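Local coordinates for protein acyl-coenzyme A oxidase acox-1.1 (Caenorhabditis elegans, PDB 5K3H) that catalyses the FAD-dependent, oxygen-consuming desaturation of acyl-CoA thioesters, the first step of peroxisomal beta-oxidation in the nematode, releasing hydrogen peroxide, at residues I146-Q151 with G191-S196; K187-N192 with V248-L253; Y308-A313 with E403-A408; R315-R320 with V332-Y337; K500-K505 with A579-E584. All coordinates share one frame; numbering follows the deposited sequence.

Interaction 1 of 5, residues I146-Q151 with G191-S196; sequences IGTYAQ and GNLGKS
Thr148 OG1 meets the flat Gly191 peptide in the plane of its carbonyl and donates a hydrogen bond of 2.6 Å to Gly191 O (C=O...donor angle 158°). This ties strand 147-150, part of the beta domain characteristic of the acyl-CoA oxidase and dehydrogenase fold, to the loop that leads from strand 187-188 to strand 199-208. Thr148 has OG1 anti to its backbone N (chi1 -178°), which points the hydroxyl at Gly191 and turns CG2 to Leu193, whose CB is 3.8 Å from Thr148 CG2; the two side chains are nearly perpendicular. Two residues along the strand, Ala150 CB meets the Leu193 CD2 branch. Tyr149, between them, points away from the loop, and its ring packs on Met119 and Ala123 of helix 114-127, with Gln151 NE2 in plane at its edge. Tyr149, Ala150, Gln151 and Gly191 all belong to the FAD site shared across the dimer, so the bond probably helps to hold two parts of that site together. At the other end, Ile146 lies over the loop's backbone, its CG2 branch 3.8 Å from Ser196 O.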
# COMPACT_ATOMS: atom_id res chain seq x y z
N ILE B 146 4.17 -21.55 -26.17
CA ILE B 146 3.89 -20.70 -25.03
C ILE B 146 3.10 -19.51 -25.56
O ILE B 146 3.55 -18.79 -26.45
CB ILE B 146 5.18 -20.25 -24.33
CG1 ILE B 146 5.95 -21.47 -23.83
CG2 ILE B 146 4.87 -19.32 -23.17
CD1 ILE B 146 7.28 -21.14 -23.21
N GLY B 147 1.91 -19.31 -24.99
CA GLY B 147 1.01 -18.29 -25.47
C GLY B 147 0.56 -17.38 -24.35
O GLY B 147 0.71 -17.68 -23.16
N THR B 148 0.01 -16.25 -24.77
CA THR B 148 -0.61 -15.29 -23.87
C THR B 148 -1.80 -14.68 -24.61
O THR B 148 -2.11 -15.07 -25.74
CB THR B 148 0.43 -14.25 -23.40
OG1 THR B 148 -0.17 -13.32 -22.49
CG2 THR B 148 1.01 -13.49 -24.60
N TYR B 149 -2.45 -13.72 -23.97
CA TYR B 149 -3.62 -13.05 -24.53
C TYR B 149 -3.29 -11.57 -24.59
O TYR B 149 -2.93 -10.97 -23.57
CB TYR B 149 -4.84 -13.34 -23.65
CG TYR B 149 -6.15 -12.86 -24.22
CD1 TYR B 149 -6.87 -13.66 -25.08
CD2 TYR B 149 -6.69 -11.63 -23.87
CE1 TYR B 149 -8.08 -13.25 -25.60
CE2 TYR B 149 -7.91 -11.21 -24.40
CZ TYR B 149 -8.59 -12.03 -25.27
OH TYR B 149 -9.79 -11.65 -25.81
N ALA B 150 -3.37 -10.98 -25.77
CA ALA B 150 -2.83 -9.64 -26.00
C ALA B 150 -3.98 -8.72 -26.39
O ALA B 150 -4.40 -8.71 -27.55
CB ALA B 150 -1.74 -9.65 -27.07
N GLN B 151 -4.49 -7.98 -25.41
CA GLN B 151 -5.61 -7.07 -25.66
C GLN B 151 -5.25 -5.62 -25.39
O GLN B 151 -5.38 -4.77 -26.29
CB GLN B 151 -6.82 -7.50 -24.82
CG GLN B 151 -8.02 -6.61 -24.97
CD GLN B 151 -9.17 -7.11 -24.14
OE1 GLN B 151 -9.71 -6.40 -23.28
NE2 GLN B 151 -9.57 -8.37 -24.39
N GLY B 191 0.74 -10.31 -19.97
CA GLY B 191 1.75 -11.04 -19.21
C GLY B 191 2.43 -12.08 -20.08
O GLY B 191 1.84 -12.63 -21.00
N ASN B 192 3.73 -12.27 -19.83
CA ASN B 192 4.57 -13.26 -20.50
C ASN B 192 4.66 -13.03 -22.01
O ASN B 192 5.07 -13.93 -22.75
CB ASN B 192 4.08 -14.67 -20.20
CG ASN B 192 4.08 -14.95 -18.73
OD1 ASN B 192 3.06 -15.37 -18.17
ND2 ASN B 192 5.21 -14.70 -18.08
N LEU B 193 4.25 -11.84 -22.48
CA LEU B 193 4.29 -11.48 -23.88
C LEU B 193 5.66 -10.98 -24.32
O LEU B 193 6.00 -11.09 -25.51
CB LEU B 193 3.24 -10.40 -24.17
CG LEU B 193 3.24 -9.79 -25.58
CD1 LEU B 193 3.00 -10.86 -26.65
CD2 LEU B 193 2.22 -8.65 -25.73
N GLY B 194 6.43 -10.41 -23.40
CA GLY B 194 7.62 -9.69 -23.82
C GLY B 194 8.74 -10.59 -24.28
O GLY B 194 9.45 -10.28 -25.25
N LYS B 195 8.94 -11.72 -23.58
CA LYS B 195 10.11 -12.56 -23.80
C LYS B 195 9.81 -14.06 -23.92
O LYS B 195 10.51 -14.76 -24.65
CB LYS B 195 11.10 -12.34 -22.65
CG LYS B 195 11.70 -10.97 -22.64
CD LYS B 195 12.48 -10.77 -23.94
CE LYS B 195 12.89 -9.33 -24.16
NZ LYS B 195 13.73 -9.16 -25.39
N SER B 196 8.75 -14.54 -23.24
CA SER B 196 8.50 -15.97 -23.09
C SER B 196 7.63 -16.54 -24.20
O SER B 196 7.90 -17.64 -24.70
CB SER B 196 7.80 -16.26 -21.75
OG SER B 196 8.57 -15.84 -20.63

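Interaction 2 of 5, residues K187-N192 with V248-L253; sequences KWWPGN and VDNGFL
Trp188 and Phe252 lie next to each other on one side of a short antiparallel pairing, the planes of the Trp188 six-membered ring and the Phe252 ring only 22° apart but slid so far that they barely overlap. What touches is Trp188 CE3 against Phe252 CB, at 3.4 Å. Phe252 has CG between its backbone N and carbonyl carbon (chi1 60°), and its ring leads away to meet Phe641 of the second subunit edge-to-face. Lys187 and Leu253 point to the other side, CB to CB, and their backbones form a hydrogen-bonded pair in which Lys187 N to Leu253 O is 2.9 Å. Just ahead of strand 251-253, Asn250 reaches the edge of the Trp189 ring, its amide turned 68° from the indole, and ND2 donates an almost straight bond of 2.8 Å to Trp189 O, with that oxygen in the amide plane. Asn192 and Asp249 cross at about a right angle. Asn192 ND2 comes from above the carboxylate plane to Asp249 OD1 (2.8 Å), while Asp249 OD2 accepts from the backbone N of Lys195 and Ser196. The pairing thus lies beside the flavin site of the acyl-CoA oxidase beta domain, where Gly191 binds the FAD shared between subunits, and probably helps to place that loop.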
# COMPACT_ATOMS: atom_id res chain seq x y z
N LYS B 187 0.27 -3.16 -28.38
CA LYS B 187 -0.14 -3.98 -27.25
C LYS B 187 0.85 -3.72 -26.12
O LYS B 187 2.05 -3.58 -26.36
CB LYS B 187 -0.19 -5.46 -27.62
CG LYS B 187 -1.21 -5.80 -28.71
CD LYS B 187 -2.50 -5.09 -28.42
CE LYS B 187 -3.67 -5.59 -29.25
NZ LYS B 187 -4.92 -4.84 -28.89
N TRP B 188 0.33 -3.58 -24.89
CA TRP B 188 1.14 -3.14 -23.75
C TRP B 188 0.47 -3.66 -22.49
O TRP B 188 -0.74 -3.46 -22.34
CB TRP B 188 1.27 -1.61 -23.69
CG TRP B 188 2.40 -1.09 -22.80
CD1 TRP B 188 2.40 -1.00 -21.44
CD2 TRP B 188 3.67 -0.60 -23.24
NE1 TRP B 188 3.61 -0.50 -20.99
CE2 TRP B 188 4.40 -0.24 -22.08
CE3 TRP B 188 4.27 -0.42 -24.49
CZ2 TRP B 188 5.68 0.28 -22.14
CZ3 TRP B 188 5.56 0.09 -24.54
CH2 TRP B 188 6.25 0.43 -23.37
N TRP B 189 1.23 -4.44 -21.66
CA TRP B 189 0.86 -5.12 -20.40
C TRP B 189 0.52 -6.61 -20.46
O TRP B 189 0.51 -7.23 -19.39
CB TRP B 189 -0.30 -4.40 -19.68
CG TRP B 189 0.20 -3.24 -18.88
CD1 TRP B 189 0.05 -1.91 -19.17
CD2 TRP B 189 1.00 -3.30 -17.69
NE1 TRP B 189 0.69 -1.15 -18.22
CE2 TRP B 189 1.28 -1.99 -17.30
CE3 TRP B 189 1.49 -4.36 -16.91
CZ2 TRP B 189 2.05 -1.69 -16.19
CZ3 TRP B 189 2.24 -4.06 -15.78
CH2 TRP B 189 2.51 -2.74 -15.43
N PRO B 190 0.23 -7.25 -21.61
CA PRO B 190 -0.03 -8.70 -21.59
C PRO B 190 1.11 -9.48 -20.94
O PRO B 190 2.28 -9.31 -21.28
CB PRO B 190 -0.17 -9.06 -23.07
CG PRO B 190 -0.70 -7.83 -23.69
CD PRO B 190 -0.03 -6.71 -22.96
N GLY B 191 0.74 -10.31 -19.97
CA GLY B 191 1.75 -11.04 -19.21
C GLY B 191 2.43 -12.08 -20.08
O GLY B 191 1.84 -12.63 -21.00
N ASN B 192 3.73 -12.27 -19.83
CA ASN B 192 4.57 -13.26 -20.50
C ASN B 192 4.66 -13.03 -22.01
O ASN B 192 5.07 -13.93 -22.75
CB ASN B 192 4.08 -14.67 -20.20
CG ASN B 192 4.08 -14.95 -18.73
OD1 ASN B 192 3.06 -15.37 -18.17
ND2 ASN B 192 5.21 -14.70 -18.08
N VAL B 248 6.88 -12.42 -14.13
CA VAL B 248 6.10 -12.29 -15.35
C VAL B 248 6.70 -11.19 -16.20
O VAL B 248 6.87 -10.05 -15.75
CB VAL B 248 4.63 -12.01 -15.03
CG1 VAL B 248 3.88 -11.52 -16.28
CG2 VAL B 248 3.97 -13.27 -14.48
N ASP B 249 7.01 -11.52 -17.45
CA ASP B 249 7.63 -10.61 -18.40
C ASP B 249 6.53 -9.95 -19.24
O ASP B 249 6.24 -10.33 -20.38
CB ASP B 249 8.63 -11.39 -19.25
CG ASP B 249 8.02 -12.68 -19.81
OD1 ASP B 249 7.66 -13.57 -18.99
OD2 ASP B 249 7.88 -12.81 -21.06
N ASN B 250 5.92 -8.94 -18.66
CA ASN B 250 4.88 -8.20 -19.36
C ASN B 250 5.48 -7.47 -20.55
O ASN B 250 6.55 -6.87 -20.44
CB ASN B 250 4.20 -7.23 -18.41
CG ASN B 250 3.53 -7.93 -17.26
OD1 ASN B 250 4.16 -8.36 -16.31
ND2 ASN B 250 2.21 -8.04 -17.35
N GLY B 251 4.78 -7.50 -21.69
CA GLY B 251 5.38 -7.09 -22.94
C GLY B 251 4.61 -6.06 -23.73
O GLY B 251 3.42 -5.85 -23.54
N PHE B 252 5.33 -5.45 -24.68
CA PHE B 252 4.75 -4.67 -25.77
C PHE B 252 4.85 -5.44 -27.08
O PHE B 252 5.68 -6.34 -27.24
CB PHE B 252 5.44 -3.30 -25.93
CG PHE B 252 6.92 -3.37 -26.22
CD1 PHE B 252 7.39 -3.56 -27.51
CD2 PHE B 252 7.85 -3.19 -25.20
CE1 PHE B 252 8.77 -3.60 -27.77
CE2 PHE B 252 9.23 -3.23 -25.46
CZ PHE B 252 9.68 -3.43 -26.74
N LEU B 253 3.97 -5.08 -28.02
CA LEU B 253 3.86 -5.77 -29.30
C LEU B 253 3.32 -4.84 -30.36
O LEU B 253 2.22 -4.29 -30.20
CB LEU B 253 2.95 -6.99 -29.19
CG LEU B 253 2.53 -7.75 -30.45
CD1 LEU B 253 3.73 -8.36 -31.18
CD2 LEU B 253 1.51 -8.82 -30.10

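Interaction 3 of 5, residues Y308-A313 with E403-A408; sequences YALNIA and EQARMA
Ala405 and Ala313 meet methyl to methyl between two helices that run side by side in the same direction, the axes of segments 308-313 and 403-408 lying 8.9 Å apart at an angle of 17°. The apolar contacts are few and come almost wholly from alanines. Ala405 CB sits between the two methyls of the facing helix, 3.9 Å from Ala309 CB and 3.8 Å from Ala313 CB, while Ala408 CB touches the Ala313 methyl one turn further on. The end of Leu310 turns in from the flank and brings its CD2 branch to Ala405 CB at 4.4 Å. Methyl-to-carbonyl contacts make up the second kind: Ala313 CB approaches Ala405 O at 3.4 Å, and Ala405 CB lies near Ala309 O. The charged groups stay on the side of helix 403-408 that faces away. There Arg406 grips a single carboxylate oxygen side-on, through NE and NH2, with Arg406 NH2 to Glu403 OE2 at 2.6 Å and the oxygen in the guanidinium plane. Helix 338-367 packs on the same pair through Leu344, which touches Ala313 and Ala408, and Gln340 of the FAD site binds the Ala408 carbonyl. The chemistry is therefore that of a buried, purely van der Waals helix seam in the alpha-helical core of the acyl-CoA oxidase fold, where alanine methyls carry the packing and the ion pair is kept off the interface.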
# COMPACT_ATOMS: atom_id res chain seq x y z
N TYR B 308 -2.62 -15.36 3.49
CA TYR B 308 -1.16 -15.36 3.63
C TYR B 308 -0.73 -14.29 4.62
O TYR B 308 0.01 -14.57 5.57
CB TYR B 308 -0.43 -15.09 2.31
CG TYR B 308 -0.36 -16.20 1.30
CD1 TYR B 308 -0.58 -17.53 1.65
CD2 TYR B 308 -0.09 -15.90 -0.04
CE1 TYR B 308 -0.52 -18.53 0.68
CE2 TYR B 308 -0.03 -16.89 -1.00
CZ TYR B 308 -0.26 -18.20 -0.64
OH TYR B 308 -0.20 -19.18 -1.62
N ALA B 309 -1.17 -13.05 4.38
CA ALA B 309 -0.71 -11.92 5.19
C ALA B 309 -1.16 -12.05 6.64
O ALA B 309 -0.40 -11.75 7.56
CB ALA B 309 -1.20 -10.61 4.58
N LEU B 310 -2.38 -12.55 6.86
CA LEU B 310 -2.87 -12.63 8.24
C LEU B 310 -2.22 -13.76 9.01
O LEU B 310 -1.93 -13.62 10.20
CB LEU B 310 -4.40 -12.77 8.23
CG LEU B 310 -5.12 -11.51 7.74
CD1 LEU B 310 -6.54 -11.87 7.33
CD2 LEU B 310 -5.11 -10.45 8.80
N ASN B 311 -1.94 -14.90 8.34
CA ASN B 311 -1.12 -15.93 8.98
C ASN B 311 0.20 -15.32 9.47
O ASN B 311 0.63 -15.57 10.60
CB ASN B 311 -0.85 -17.05 7.99
CG ASN B 311 -1.93 -18.14 8.00
OD1 ASN B 311 -1.85 -19.09 8.77
ND2 ASN B 311 -2.94 -18.01 7.14
N ILE B 312 0.85 -14.53 8.63
CA ILE B 312 2.14 -13.96 9.00
C ILE B 312 1.99 -13.01 10.17
O ILE B 312 2.67 -13.14 11.19
CB ILE B 312 2.78 -13.27 7.78
CG1 ILE B 312 3.09 -14.31 6.69
CG2 ILE B 312 4.00 -12.43 8.22
CD1 ILE B 312 3.18 -13.73 5.30
N ALA B 313 1.06 -12.05 10.05
CA ALA B 313 0.94 -11.03 11.08
C ALA B 313 0.38 -11.59 12.38
O ALA B 313 0.74 -11.10 13.45
CB ALA B 313 0.06 -9.89 10.56
N GLU B 403 -2.34 -4.53 4.03
CA GLU B 403 -1.59 -3.39 4.56
C GLU B 403 -1.71 -3.28 6.08
O GLU B 403 -0.71 -3.07 6.77
CB GLU B 403 -2.06 -2.10 3.89
CG GLU B 403 -1.13 -0.91 4.07
CD GLU B 403 0.24 -1.10 3.42
OE1 GLU B 403 0.31 -1.71 2.33
OE2 GLU B 403 1.26 -0.64 4.01
N GLN B 404 -2.92 -3.47 6.62
CA GLN B 404 -3.07 -3.51 8.08
C GLN B 404 -2.21 -4.61 8.68
O GLN B 404 -1.59 -4.42 9.73
CB GLN B 404 -4.53 -3.71 8.45
CG GLN B 404 -5.36 -2.48 8.18
CD GLN B 404 -4.84 -1.25 8.91
OE1 GLN B 404 -4.58 -1.29 10.11
NE2 GLN B 404 -4.67 -0.16 8.19
N ALA B 405 -2.16 -5.78 8.02
CA ALA B 405 -1.31 -6.88 8.46
C ALA B 405 0.18 -6.50 8.42
O ALA B 405 0.94 -6.84 9.34
CB ALA B 405 -1.56 -8.12 7.59
N ARG B 406 0.62 -5.79 7.37
CA ARG B 406 2.01 -5.36 7.37
C ARG B 406 2.31 -4.44 8.56
O ARG B 406 3.31 -4.63 9.27
CB ARG B 406 2.36 -4.65 6.06
CG ARG B 406 3.86 -4.44 5.97
CD ARG B 406 4.24 -3.48 4.90
NE ARG B 406 3.49 -2.23 5.00
CZ ARG B 406 3.80 -1.22 5.83
NH1 ARG B 406 4.86 -1.31 6.62
NH2 ARG B 406 3.05 -0.12 5.85
N MET B 407 1.45 -3.43 8.79
CA MET B 407 1.62 -2.50 9.91
C MET B 407 1.55 -3.22 11.26
O MET B 407 2.31 -2.89 12.18
CB MET B 407 0.55 -1.42 9.81
CG MET B 407 0.83 -0.39 8.73
SD MET B 407 -0.57 0.69 8.35
CE MET B 407 -0.15 1.16 6.67
N ALA B 408 0.69 -4.23 11.39
CA ALA B 408 0.62 -4.98 12.64
C ALA B 408 1.95 -5.65 13.00
O ALA B 408 2.12 -6.09 14.15
CB ALA B 408 -0.48 -6.02 12.57

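Interaction 4 of 5, residues R315-R320 with V332-Y337; sequences RYSAVR and VKVLEY
Ser317 and Val334 bury the most surface here, followed by Ala318, as the end of helix 300-319 meets the short 3-10 segment 334-336. Val334 lays its CG2 branch against the serine, 3.5 Å from Ser317 CA and 3.7 Å from Ser317 CB, and this methyl occupies the crowded position between backbone N and carbonyl carbon. Its other methyl, CG1, turns to the chain of Arg320, with Arg320 CG at 4.1 Å. The Val334 backbone is gripped as well: Val334 N donates to Arg320 O at 2.9 Å, nearly along the C=O axis, and its neighbour Leu335 N donates to Ser317 O at 3.2 Å from above the carbonyl plane. The Ser317 hydroxyl is engaged with Ala313 O and with NE2 of Gln340, a residue of the FAD site. Ala318 has two contacts, its CB with Leu335 CD2 at 4.3 Å and its carbonyl oxygen with the extended chain of Lys333, whose CD lies 3.3 Å from Ala318 O. The Lys333 amine runs on to Asp15 and Glu19. Arg320 NH1 bonds Tyr637 OH of its own chain and Met154 O of the second subunit. One carbonyl of the last helical turn, Ser317 O, and one just past it, Arg320 O, are thus taken up by the returning chain just before helix 338-367, beside the FAD site to which Arg320 belongs.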
# COMPACT_ATOMS: atom_id res chain seq x y z
N ARG B 315 0.55 -14.91 13.55
CA ARG B 315 1.60 -15.71 14.18
C ARG B 315 2.65 -14.82 14.85
O ARG B 315 3.01 -15.03 16.01
CB ARG B 315 2.24 -16.63 13.13
CG ARG B 315 1.37 -17.83 12.79
CD ARG B 315 1.87 -18.53 11.55
NE ARG B 315 1.09 -19.73 11.28
CZ ARG B 315 1.33 -20.57 10.28
NH1 ARG B 315 2.33 -20.36 9.44
NH2 ARG B 315 0.57 -21.63 10.13
N TYR B 316 3.17 -13.82 14.12
CA TYR B 316 4.15 -12.90 14.69
C TYR B 316 3.60 -12.16 15.90
O TYR B 316 4.32 -11.94 16.88
CB TYR B 316 4.62 -11.91 13.61
CG TYR B 316 5.63 -10.90 14.12
CD1 TYR B 316 6.92 -11.28 14.42
CD2 TYR B 316 5.27 -9.58 14.30
CE1 TYR B 316 7.84 -10.35 14.92
CE2 TYR B 316 6.18 -8.66 14.78
CZ TYR B 316 7.46 -9.04 15.08
OH TYR B 316 8.35 -8.10 15.56
N SER B 317 2.31 -11.78 15.88
CA SER B 317 1.72 -11.12 17.04
C SER B 317 1.67 -12.04 18.25
O SER B 317 1.71 -11.56 19.39
CB SER B 317 0.30 -10.63 16.74
OG SER B 317 0.27 -9.61 15.75
N ALA B 318 1.65 -13.36 18.03
CA ALA B 318 1.66 -14.30 19.15
C ALA B 318 3.07 -14.48 19.73
O ALA B 318 3.22 -14.69 20.94
CB ALA B 318 1.10 -15.66 18.70
N VAL B 319 4.11 -14.34 18.91
CA VAL B 319 5.47 -14.53 19.40
C VAL B 319 6.15 -13.22 19.81
O VAL B 319 7.11 -13.25 20.60
CB VAL B 319 6.30 -15.28 18.33
CG1 VAL B 319 5.49 -16.41 17.75
CG2 VAL B 319 6.78 -14.36 17.23
N ARG B 320 5.67 -12.07 19.32
CA ARG B 320 6.24 -10.77 19.63
C ARG B 320 5.67 -10.23 20.95
O ARG B 320 4.47 -10.00 21.05
CB ARG B 320 5.94 -9.80 18.49
CG ARG B 320 6.39 -8.37 18.70
CD ARG B 320 7.87 -8.32 18.98
NE ARG B 320 8.37 -6.96 18.83
CZ ARG B 320 9.63 -6.64 18.54
NH1 ARG B 320 10.56 -7.58 18.37
NH2 ARG B 320 9.94 -5.35 18.40
N VAL B 332 3.59 -8.20 27.31
CA VAL B 332 2.53 -9.04 26.78
C VAL B 332 2.78 -9.27 25.30
O VAL B 332 3.43 -8.47 24.61
CB VAL B 332 1.13 -8.44 27.03
CG1 VAL B 332 0.85 -8.26 28.50
CG2 VAL B 332 1.02 -7.13 26.32
N LYS B 333 2.26 -10.38 24.79
CA LYS B 333 2.17 -10.58 23.34
C LYS B 333 1.40 -9.41 22.74
O LYS B 333 0.37 -9.02 23.27
CB LYS B 333 1.43 -11.87 23.04
CG LYS B 333 2.06 -13.12 23.60
CD LYS B 333 1.11 -14.28 23.42
CE LYS B 333 1.65 -15.55 24.02
NZ LYS B 333 0.74 -16.71 23.76
N VAL B 334 1.88 -8.87 21.61
CA VAL B 334 1.12 -7.77 21.04
C VAL B 334 -0.28 -8.21 20.62
O VAL B 334 -1.19 -7.38 20.55
CB VAL B 334 1.87 -7.09 19.88
CG1 VAL B 334 3.18 -6.56 20.39
CG2 VAL B 334 2.07 -8.03 18.72
N LEU B 335 -0.50 -9.52 20.43
CA LEU B 335 -1.85 -10.04 20.20
C LEU B 335 -2.79 -9.69 21.35
O LEU B 335 -4.00 -9.74 21.17
CB LEU B 335 -1.81 -11.56 20.02
CG LEU B 335 -3.00 -12.37 19.45
CD1 LEU B 335 -3.47 -11.89 18.11
CD2 LEU B 335 -2.72 -13.90 19.41
N GLU B 336 -2.25 -9.31 22.50
CA GLU B 336 -3.06 -8.97 23.67
C GLU B 336 -3.80 -7.64 23.51
O GLU B 336 -4.85 -7.45 24.14
CB GLU B 336 -2.13 -8.88 24.90
CG GLU B 336 -2.64 -9.50 26.17
CD GLU B 336 -2.98 -10.96 26.01
OE1 GLU B 336 -2.04 -11.78 25.87
OE2 GLU B 336 -4.20 -11.26 25.99
N TYR B 337 -3.30 -6.74 22.65
CA TYR B 337 -3.83 -5.39 22.56
C TYR B 337 -5.09 -5.34 21.71
O TYR B 337 -5.13 -5.88 20.60
CB TYR B 337 -2.78 -4.46 21.95
CG TYR B 337 -1.54 -4.27 22.79
CD1 TYR B 337 -1.64 -3.73 24.07
CD2 TYR B 337 -0.28 -4.62 22.31
CE1 TYR B 337 -0.52 -3.55 24.88
CE2 TYR B 337 0.87 -4.45 23.12
CZ TYR B 337 0.72 -3.90 24.40
OH TYR B 337 1.81 -3.72 25.21

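Interaction 5 of 5, residues K500-K505 with A579-E584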
# COMPACT_ATOMS: atom_id res chain seq x y z
N LYS B 500 -30.17 -0.10 -0.65
CA LYS B 500 -31.31 0.43 -1.41
C LYS B 500 -31.38 1.95 -1.32
O LYS B 500 -31.55 2.64 -2.34
CB LYS B 500 -32.62 -0.18 -0.91
CG LYS B 500 -33.87 0.46 -1.54
CD LYS B 500 -35.15 -0.12 -0.97
CE LYS B 500 -35.29 0.26 0.52
NZ LYS B 500 -36.45 -0.39 1.20
N ARG B 501 -31.24 2.50 -0.11
CA ARG B 501 -31.38 3.95 0.02
C ARG B 501 -30.35 4.68 -0.83
O ARG B 501 -30.68 5.64 -1.54
CB ARG B 501 -31.25 4.39 1.48
CG ARG B 501 -32.02 5.67 1.75
CD ARG B 501 -31.67 6.27 3.12
NE ARG B 501 -30.57 7.23 3.04
CZ ARG B 501 -29.30 6.95 3.34
NH1 ARG B 501 -28.98 5.74 3.76
NH2 ARG B 501 -28.37 7.89 3.23
N GLN B 502 -29.08 4.24 -0.80
CA GLN B 502 -28.03 4.89 -1.58
C GLN B 502 -28.21 4.62 -3.08
O GLN B 502 -27.87 5.47 -3.91
CB GLN B 502 -26.65 4.43 -1.09
CG GLN B 502 -25.46 5.05 -1.81
CD GLN B 502 -25.33 6.58 -1.64
OE1 GLN B 502 -25.76 7.16 -0.64
NE2 GLN B 502 -24.73 7.22 -2.64
N THR B 503 -28.74 3.46 -3.44
CA THR B 503 -29.02 3.18 -4.85
C THR B 503 -30.09 4.11 -5.41
O THR B 503 -29.93 4.68 -6.50
CB THR B 503 -29.42 1.72 -5.02
OG1 THR B 503 -28.29 0.90 -4.72
CG2 THR B 503 -29.91 1.45 -6.43
N LEU B 504 -31.21 4.25 -4.70
CA LEU B 504 -32.28 5.12 -5.21
C LEU B 504 -31.87 6.59 -5.15
O LEU B 504 -32.22 7.37 -6.05
CB LEU B 504 -33.56 4.88 -4.40
CG LEU B 504 -34.02 3.42 -4.29
CD1 LEU B 504 -35.25 3.34 -3.39
CD2 LEU B 504 -34.28 2.71 -5.63
N LYS B 505 -31.13 6.99 -4.11
CA LYS B 505 -30.71 8.38 -4.01
C LYS B 505 -29.81 8.75 -5.19
O LYS B 505 -30.06 9.73 -5.90
CB LYS B 505 -29.97 8.60 -2.69
CG LYS B 505 -29.45 10.00 -2.53
CD LYS B 505 -28.58 10.17 -1.29
CE LYS B 505 -28.05 11.60 -1.22
NZ LYS B 505 -27.59 11.93 0.15
N ALA B 579 -21.47 3.37 8.76
CA ALA B 579 -22.44 3.86 9.73
C ALA B 579 -23.17 5.12 9.26
O ALA B 579 -24.35 5.30 9.57
CB ALA B 579 -21.74 4.12 11.07
N THR B 580 -22.47 6.01 8.55
CA THR B 580 -23.09 7.23 8.04
C THR B 580 -24.38 6.94 7.27
O THR B 580 -25.41 7.59 7.50
CB THR B 580 -22.10 7.99 7.16
OG1 THR B 580 -21.07 8.54 8.00
CG2 THR B 580 -22.78 9.13 6.39
N TYR B 581 -24.36 5.97 6.36
CA TYR B 581 -25.56 5.67 5.59
C TYR B 581 -26.71 5.18 6.48
O TYR B 581 -27.88 5.36 6.14
CB TYR B 581 -25.22 4.63 4.51
CG TYR B 581 -24.09 5.07 3.61
CD1 TYR B 581 -24.31 5.98 2.60
CD2 TYR B 581 -22.80 4.59 3.79
CE1 TYR B 581 -23.29 6.42 1.79
CE2 TYR B 581 -21.75 5.00 2.97
CZ TYR B 581 -22.00 5.93 1.96
OH TYR B 581 -20.98 6.38 1.12
N ALA B 582 -26.40 4.52 7.60
CA ALA B 582 -27.45 4.03 8.50
C ALA B 582 -28.03 5.15 9.34
O ALA B 582 -29.23 5.15 9.64
CB ALA B 582 -26.90 2.91 9.40
N LEU B 583 -27.19 6.11 9.74
CA LEU B 583 -27.61 7.21 10.59
C LEU B 583 -28.34 8.30 9.82
O LEU B 583 -29.16 9.02 10.40
CB LEU B 583 -26.39 7.81 11.29
CG LEU B 583 -25.58 6.96 12.29
CD1 LEU B 583 -24.20 7.56 12.49
CD2 LEU B 583 -26.29 6.86 13.64
N GLU B 584 -28.07 8.45 8.51
CA GLU B 584 -28.46 9.68 7.84
C GLU B 584 -29.96 9.89 7.86
O GLU B 584 -30.44 11.01 8.10
CB GLU B 584 -27.95 9.72 6.41
CG GLU B 584 -27.26 11.03 6.10
CD GLU B 584 -26.93 11.18 4.63
OE1 GLU B 584 -26.42 10.18 4.03
OE2 GLU B 584 -27.23 12.29 4.07
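Arg501 reaches across to Tyr581 and Glu584, the axes of segments 500-505 and 579-584 lying 10.8 Å apart at 81° to each other. From CB, directed at the other helix, the chain runs out with CG anti to the backbone N (chi1 -152°) and stays extended through CD, then bends at chi3 and presents the guanidinium. CZ comes within 3.5 Å of Tyr581 O, and NH1 lies 2.6 Å from Tyr581 O, with Tyr581 CB at the guanidinium edge. NH2, the other tip, forms a salt bridge of 3.1 Å with Glu584 OE1, which sits at the guanidinium edge near its plane although the carboxylate plane is turned 81° against it. Lys505 adds a long salt bridge of 4.0 Å from NZ to Glu584 OE2; both of these groups have further partners on the second subunit, Asp594 for Lys505 and Arg597 for Glu584. Beside this, Gln502 OE1 approaches Tyr581 CE1 at 3.5 Å, while its NE2 bonds Glu530. Tyr581, which also packs on Arg533, belongs to the ATP site shared between subunits. Charges of both signs thus meet at the dimer interface, an arrangement that would probably keep Glu584 ionised.

Interactions 1 and 2 form one unit of the beta domain, with centres 6 Å apart; they share Gly191 and Asn192 and are further joined by Gln151 O to Lys187 NZ at 2.6 Å. Interactions 3 and 4 both use helix 300-319, with centres 12 Å apart, and 4 lies nested within the loop that 3 closes. The centres of 1 and 4 are 44 Å apart within the chain, yet both hold FAD-binding residues, those of interaction 1 and Arg320 of interaction 4 serving one flavin from opposite subunits. Interaction 5 is centred 32 Å from interaction 3; Tyr581 of one subunit and Gln404 of the other contribute to the same shared ATP site. All five touch the second subunit.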